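Local coordinates for protein major allergen Dau c 1 (Daucus carota, PDB 2WQL) that probably binds small hydrophobic ligands in the internal cavity of its Bet v 1 fold, and is a pathogenesis-related protein and major carrot allergen, at residues A[134-137]-A[138-142]. The protein carries 4 engineered substitutions. Numbering follows the deposited sequence.
Sequences KFAD and AQNTA. With P4C (O-acetaldehydyl-hexaethylene glycol), chain E.
Thr-141 grips Asp-137 O with two donors. Its N lies 3.0 Å from Asp-137 O, and its OG1 donates to that same oxygen at 2.6 Å. The two donors come from opposite faces of the carbonyl plane. With chi1 at -57°, OG1 lies beside its own backbone N, from where it points back one turn to the carbonyl of Asp-137. Plain i to i+4 helix bonds run alongside: Ala-138 N to Lys-134 O, Gln-139 N to Phe-135 O, and Asn-140 N to Ala-136 O at 2.9 Å. The carboxylate of Asp-137 turns to the sheet, where OD2 is hydrogen-bonded to His-6 of strand 5-12. Both segments belong to helix 130-153, the long C-terminal helix that packs against the curved antiparallel sheet of the Bet v 1 fold and helps enclose its ligand pocket. Asn-140 lines that pocket; its CG is 3.7 Å from C9 of the bound P4C. On another side of the helix, Phe-135 and Gln-139 lie side by side. Gln-139 OE1 approaches Phe-135 CZ obliquely at 3.6 Å, and NE2 is 3.7 Å from Phe-135 CE2. Ring and amide planes are 69° apart. The Phe-135 side chain also touches Pro-63 and Ile-64, in a loop. Ala-138 packs on Ala-149 of the second subunit.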
loop_
_atom_site.group_PDB
_atom_site.type_symbol
_atom_site.label_atom_id
_atom_site.label_comp_id
_atom_site.label_asym_id
_atom_site.label_seq_id
_atom_site.Cartn_x
_atom_site.Cartn_y
_atom_site.Cartn_z
ATOM N N LYS A 134 -22.765 0.079 1.794
ATOM C CA LYS A 134 -22.151 -0.959 0.967
ATOM C C LYS A 134 -22.879 -1.136 -0.368
ATOM O O LYS A 134 -22.246 -1.361 -1.405
ATOM C CB LYS A 134 -22.119 -2.303 1.691
ATOM C CG LYS A 134 -21.076 -2.430 2.796
ATOM C CD LYS A 134 -21.341 -3.752 3.576
ATOM C CE LYS A 134 -20.335 -4.003 4.706
ATOM N NZ LYS A 134 -20.578 -5.313 5.379
ATOM N N PHE A 135 -24.202 -1.047 -0.336
ATOM C CA PHE A 135 -25.005 -1.144 -1.554
ATOM C C PHE A 135 -24.624 -0.053 -2.537
ATOM O O PHE A 135 -24.383 -0.319 -3.710
ATOM C CB PHE A 135 -26.498 -1.030 -1.245
ATOM C CG PHE A 135 -27.359 -1.097 -2.461
ATOM C CD1 PHE A 135 -27.707 -2.321 -3.007
ATOM C CD2 PHE A 135 -27.800 0.058 -3.088
ATOM C CE1 PHE A 135 -28.485 -2.398 -4.152
ATOM C CE2 PHE A 135 -28.584 -0.013 -4.233
ATOM C CZ PHE A 135 -28.925 -1.239 -4.763
ATOM N N ALA A 136 -24.578 1.177 -2.044
ATOM C CA ALA A 136 -24.194 2.326 -2.858
ATOM C C ALA A 136 -22.816 2.129 -3.462
ATOM O O ALA A 136 -22.628 2.378 -4.645
ATOM C CB ALA A 136 -24.243 3.601 -2.038
ATOM N N ASP A 137 -21.864 1.658 -2.661
ATOM C CA ASP A 137 -20.495 1.402 -3.145
ATOM C C ASP A 137 -20.435 0.374 -4.276
ATOM O O ASP A 137 -19.708 0.550 -5.257
ATOM C CB ASP A 137 -19.601 0.918 -1.999
ATOM C CG ASP A 137 -19.215 2.033 -1.041
ATOM O OD1 ASP A 137 -19.493 3.240 -1.341
ATOM O OD2 ASP A 137 -18.612 1.691 0.017
ATOM N N ALA A 138 -21.199 -0.703 -4.121
ATOM C CA ALA A 138 -21.251 -1.755 -5.123
ATOM C C ALA A 138 -21.803 -1.199 -6.425
ATOM O O ALA A 138 -21.257 -1.456 -7.499
ATOM C CB ALA A 138 -22.090 -2.892 -4.657
ATOM N N GLN A 139 -22.873 -0.420 -6.322
ATOM C CA GLN A 139 -23.576 0.041 -7.498
ATOM C C GLN A 139 -22.777 1.131 -8.222
ATOM O O GLN A 139 -22.746 1.175 -9.459
ATOM C CB GLN A 139 -24.957 0.519 -7.091
ATOM C CG GLN A 139 -25.845 0.897 -8.236
ATOM C CD GLN A 139 -27.287 0.535 -7.977
ATOM O OE1 GLN A 139 -27.672 -0.635 -8.131
ATOM N NE2 GLN A 139 -28.102 1.538 -7.593
ATOM N N ASN A 140 -22.121 1.995 -7.455
ATOM C CA ASN A 140 -21.297 3.047 -8.034
ATOM C C ASN A 140 -20.060 2.462 -8.712
ATOM O O ASN A 140 -19.607 2.962 -9.743
ATOM C CB ASN A 140 -20.901 4.073 -6.966
ATOM C CG ASN A 140 -22.041 5.034 -6.630
ATOM O OD1 ASN A 140 -22.763 5.497 -7.504
ATOM N ND2 ASN A 140 -22.219 5.317 -5.346
ATOM N N THR A 141 -19.520 1.403 -8.123
ATOM C CA THR A 141 -18.384 0.712 -8.702
ATOM C C THR A 141 -18.813 0.020 -9.994
ATOM O O THR A 141 -18.122 0.087 -10.983
ATOM C CB THR A 141 -17.772 -0.295 -7.701
ATOM O OG1 THR A 141 -17.408 0.395 -6.507
ATOM C CG2 THR A 141 -16.538 -0.965 -8.284
ATOM N N ALA A 142 -19.972 -0.625 -9.975
ATOM C CA ALA A 142 -20.520 -1.286 -11.167
ATOM C C ALA A 142 -20.617 -0.313 -12.339
ATOM O O ALA A 142 -20.220 -0.623 -13.455
ATOM C CB ALA A 142 -21.893 -1.887 -10.876
HETATM O O1 P4C E . -21.628 12.475 -12.939
HETATM C C2 P4C E . -21.751 12.018 -11.804
HETATM C C3 P4C E . -20.545 11.621 -10.972
HETATM O O4 P4C E . -21.022 11.207 -9.679
HETATM C C5 P4C E . -20.066 11.192 -8.595
HETATM C C6 P4C E . -20.836 11.230 -7.267
HETATM O O7 P4C E . -21.030 9.920 -6.743
HETATM C C8 P4C E . -19.846 9.299 -6.196
HETATM C C9 P4C E . -19.588 7.863 -6.710
HETATM O O10 P4C E . -18.389 7.805 -7.520
HETATM C C11 P4C E . -18.328 6.687 -8.427
HETATM C C12 P4C E . -18.495 7.131 -9.879
HETATM O O13 P4C E . -19.652 6.516 -10.465
HETATM C C14 P4C E . -19.857 6.815 -11.852
HETATM C C15 P4C E . -20.593 8.139 -12.028
HETATM O O16 P4C E . -21.976 7.929 -12.318
HETATM C C17 P4C E . -22.858 8.985 -11.866
HETATM C C18 P4C E . -24.230 8.426 -11.425
HETATM O O19 P4C E . -24.922 9.289 -10.489
HETATM C C20 P4C E . -24.952 8.817 -9.126
HETATM C C21 P4C E . -25.002 10.005 -8.144
HETATM O O22 P4C E . -23.990 9.978 -7.110
#